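Local coordinates for putative O-acetylhomoserine (Thiol)-lyase (Campylobacter jejuni, PDB 4OC9), which probably uses pyridoxal 5'-phosphate to convert O-acetylhomoserine and a sulfur donor into homocysteine, at residues K295-F306 / L404-I415. Numbering follows the deposited sequence.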
# COMPACT_ATOMS: atom_id res chain seq x y z
N LYS D 295 16.09 -16.53 15.35
CA LYS D 295 17.24 -16.48 14.45
C LYS D 295 18.09 -15.26 14.82
O LYS D 295 19.32 -15.31 14.84
CB LYS D 295 16.82 -16.36 12.99
CG LYS D 295 17.98 -16.36 12.00
CD LYS D 295 18.67 -17.70 11.98
CE LYS D 295 19.88 -17.76 11.03
NZ LYS D 295 19.62 -17.55 9.58
N HIS D 296 17.44 -14.13 15.03
CA HIS D 296 18.17 -12.94 15.40
C HIS D 296 19.04 -13.26 16.62
O HIS D 296 20.21 -12.85 16.68
CB HIS D 296 17.28 -11.76 15.79
CG HIS D 296 16.59 -11.07 14.66
ND1 HIS D 296 17.23 -10.16 13.85
CD2 HIS D 296 15.28 -10.98 14.35
CE1 HIS D 296 16.37 -9.64 13.00
NE2 HIS D 296 15.18 -10.13 13.28
N SER D 297 18.43 -13.94 17.59
CA SER D 297 19.11 -14.29 18.85
C SER D 297 20.25 -15.25 18.66
O SER D 297 21.32 -15.06 19.18
CB SER D 297 18.09 -14.80 19.87
OG SER D 297 17.14 -13.79 20.20
N GLN D 298 20.00 -16.31 17.92
CA GLN D 298 21.03 -17.30 17.65
C GLN D 298 22.22 -16.62 16.92
O GLN D 298 23.38 -16.86 17.28
CB GLN D 298 20.46 -18.44 16.79
CG GLN D 298 19.40 -19.26 17.50
CD GLN D 298 18.60 -20.18 16.56
OE1 GLN D 298 18.40 -19.86 15.38
NE2 GLN D 298 18.07 -21.27 17.11
N ASN D 299 21.94 -15.82 15.89
CA ASN D 299 23.01 -15.13 15.20
C ASN D 299 23.77 -14.18 16.12
O ASN D 299 24.99 -14.16 16.10
CB ASN D 299 22.51 -14.32 14.02
CG ASN D 299 22.17 -15.17 12.81
OD1 ASN D 299 22.52 -16.33 12.73
ND2 ASN D 299 21.52 -14.56 11.82
N ALA D 300 23.05 -13.41 16.92
CA ALA D 300 23.70 -12.47 17.82
C ALA D 300 24.67 -13.14 18.75
O ALA D 300 25.77 -12.63 19.01
CB ALA D 300 22.66 -11.70 18.62
N GLU D 301 24.26 -14.29 19.28
CA GLU D 301 25.10 -15.04 20.21
C GLU D 301 26.40 -15.48 19.56
O GLU D 301 27.46 -15.32 20.16
CB GLU D 301 24.35 -16.19 20.82
CG GLU D 301 25.10 -16.87 21.94
CD GLU D 301 24.09 -17.77 22.74
OE1 GLU D 301 24.37 -18.84 23.36
OE2 GLU D 301 22.91 -17.32 22.75
N LYS D 302 26.33 -15.99 18.34
CA LYS D 302 27.53 -16.43 17.62
C LYS D 302 28.45 -15.27 17.31
O LYS D 302 29.67 -15.38 17.50
CB LYS D 302 27.17 -17.12 16.39
CG LYS D 302 26.45 -18.42 16.66
CD LYS D 302 25.96 -19.04 15.36
CE LYS D 302 25.19 -20.32 15.63
NZ LYS D 302 24.64 -20.82 14.35
N VAL D 303 27.88 -14.14 16.92
CA VAL D 303 28.66 -12.95 16.65
C VAL D 303 29.28 -12.47 17.97
O VAL D 303 30.44 -12.08 18.02
CB VAL D 303 27.80 -11.82 16.03
CG1 VAL D 303 28.55 -10.51 15.94
CG2 VAL D 303 27.30 -12.23 14.66
N ALA D 304 28.52 -12.51 19.05
CA ALA D 304 29.03 -12.08 20.34
C ALA D 304 30.23 -12.92 20.78
O ALA D 304 31.25 -12.39 21.20
CB ALA D 304 27.94 -12.14 21.39
N ASN D 305 30.09 -14.23 20.67
CA ASN D 305 31.18 -15.15 21.04
C ASN D 305 32.45 -14.89 20.20
O ASN D 305 33.56 -14.97 20.70
CB ASN D 305 30.75 -16.62 20.92
CG ASN D 305 29.70 -16.99 21.95
OD1 ASN D 305 29.58 -16.34 22.99
ND2 ASN D 305 28.97 -18.06 21.69
N PHE D 306 32.25 -14.64 18.91
CA PHE D 306 33.34 -14.35 17.99
C PHE D 306 34.04 -13.06 18.39
O PHE D 306 35.25 -13.02 18.46
CB PHE D 306 32.83 -14.24 16.55
CG PHE D 306 33.78 -13.52 15.63
CD1 PHE D 306 34.88 -14.16 15.09
CD2 PHE D 306 33.56 -12.22 15.32
CE1 PHE D 306 35.74 -13.48 14.25
CE2 PHE D 306 34.41 -11.53 14.48
CZ PHE D 306 35.51 -12.15 13.97
N LEU D 404 25.66 -2.94 17.11
CA LEU D 404 25.26 -3.75 16.00
C LEU D 404 23.86 -4.25 16.17
O LEU D 404 23.43 -4.54 17.26
CB LEU D 404 26.12 -5.02 15.89
CG LEU D 404 27.64 -4.92 15.71
CD1 LEU D 404 28.16 -6.31 15.52
CD2 LEU D 404 28.00 -4.05 14.51
N SER D 405 23.14 -4.34 15.06
CA SER D 405 21.79 -4.88 15.05
C SER D 405 22.00 -6.15 14.20
O SER D 405 22.22 -6.06 12.98
CB SER D 405 20.77 -3.98 14.40
OG SER D 405 19.52 -4.65 14.36
N ILE D 406 21.90 -7.31 14.83
CA ILE D 406 22.12 -8.56 14.15
C ILE D 406 20.90 -9.01 13.37
O ILE D 406 19.81 -9.17 13.93
CB ILE D 406 22.59 -9.66 15.09
CG1 ILE D 406 23.78 -9.20 15.94
CG2 ILE D 406 22.95 -10.92 14.30
CD1 ILE D 406 25.00 -8.78 15.15
N GLY D 407 21.09 -9.20 12.07
CA GLY D 407 20.03 -9.60 11.16
C GLY D 407 19.78 -11.07 11.03
O GLY D 407 20.17 -11.85 11.89
N LEU D 408 19.14 -11.45 9.93
CA LEU D 408 18.79 -12.86 9.67
C LEU D 408 19.72 -13.53 8.68
O LEU D 408 19.44 -14.64 8.27
CB LEU D 408 17.36 -12.95 9.15
CG LEU D 408 16.25 -12.36 10.04
CD1 LEU D 408 14.93 -12.49 9.31
CD2 LEU D 408 16.20 -13.06 11.38
N GLU D 409 20.81 -12.85 8.28
CA GLU D 409 21.75 -13.44 7.33
C GLU D 409 22.46 -14.67 7.94
O GLU D 409 22.32 -14.98 9.13
CB GLU D 409 22.87 -12.49 6.90
CG GLU D 409 22.53 -11.13 6.30
CD GLU D 409 22.22 -10.03 7.32
OE1 GLU D 409 22.09 -10.27 8.53
OE2 GLU D 409 22.17 -8.86 6.89
N ASN D 410 23.22 -15.38 7.12
CA ASN D 410 23.97 -16.54 7.59
C ASN D 410 25.10 -16.05 8.53
O ASN D 410 25.83 -15.14 8.18
CB ASN D 410 24.50 -17.33 6.41
CG ASN D 410 25.38 -18.47 6.84
OD1 ASN D 410 26.47 -18.25 7.35
ND2 ASN D 410 24.98 -19.68 6.52
N SER D 411 25.19 -16.63 9.72
CA SER D 411 26.18 -16.22 10.72
C SER D 411 27.64 -16.26 10.24
O SER D 411 28.42 -15.41 10.61
CB SER D 411 26.00 -17.00 12.03
OG SER D 411 26.09 -18.42 11.84
N ASP D 412 28.00 -17.25 9.45
CA ASP D 412 29.37 -17.32 8.96
C ASP D 412 29.65 -16.12 8.09
O ASP D 412 30.74 -15.54 8.16
CB ASP D 412 29.65 -18.62 8.23
CG ASP D 412 29.67 -19.82 9.15
OD1 ASP D 412 29.92 -19.65 10.37
OD2 ASP D 412 29.47 -20.95 8.66
N ASP D 413 28.68 -15.76 7.24
CA ASP D 413 28.83 -14.58 6.36
C ASP D 413 28.95 -13.30 7.19
O ASP D 413 29.78 -12.44 6.89
CB ASP D 413 27.63 -14.44 5.45
CG ASP D 413 27.55 -15.50 4.42
OD1 ASP D 413 28.57 -16.15 4.15
OD2 ASP D 413 26.47 -15.69 3.84
N LEU D 414 28.16 -13.20 8.25
CA LEU D 414 28.22 -12.04 9.11
C LEU D 414 29.56 -11.93 9.83
O LEU D 414 30.16 -10.86 9.91
CB LEU D 414 27.07 -12.05 10.13
CG LEU D 414 25.68 -11.93 9.54
CD1 LEU D 414 24.68 -11.93 10.68
CD2 LEU D 414 25.54 -10.64 8.73
N ILE D 415 30.01 -13.06 10.39
CA ILE D 415 31.27 -13.12 11.12
C ILE D 415 32.40 -12.76 10.19
O ILE D 415 33.24 -11.95 10.52
CB ILE D 415 31.46 -14.50 11.73
CG1 ILE D 415 30.51 -14.65 12.93
CG2 ILE D 415 32.88 -14.65 12.24
CD1 ILE D 415 30.48 -16.02 13.55
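I406 packs into the flank of helix 295-306 with all its branches engaged. CG2 lies 3.4 Å from N299 CB, CG1 rests on the A300 methyl, and CD1 meets V303 CG1 tip to tip at 4.0 Å. With CG1 anti to the carbonyl carbon (chi1 -51°), that branch carries CD1 past A300 to V303, while CG2 stays against N299. V303 also touches L404 CD1 and I415 CG1, extending the apolar surface toward F306, where I415 CG2 sits almost centrally over one ring face, a CH-pi contact of 3.6 Å to the centroid.

A second CH-pi contact lies at the other end: L408 CD2 stands over the imidazole of H296, only 8° off the ring normal. H296 ND1 donates to I406 O (2.8 Å) in a nearly straight bond lying in both ring and carbonyl planes, and edge and face contacts together restrain the ring's rotation. The same ring meets Y207, neighbour of the predicted cofactor lysine, edge-to-face. Farther out, N299 ND2 bridges two carbonyls of the turn. Its bond to G407 O (3.0 Å) is nearly straight and lies close to the amide plane, whereas that to E409 O is bent and weak. K295, its chain folded at chi2 and chi4, brings NZ to L408 O (3.2 Å) from above the carbonyl plane.

The turn leads into helix 411-422, which N410 caps through weak bonds from D412 N and D413 N to OD1; the short axes of 295-306 and 411-415 cross at -39°. E409 OE1 is hydrogen-bonded to S374 OG, and OE2 to H12 NE2 of the second subunit. Through I406, H296 and N299, long helix 276-309 is joined to the exit of strand 401-405, a central strand of the C-terminal sheet, while L418 of helix 411-422 packs on V303 and L404.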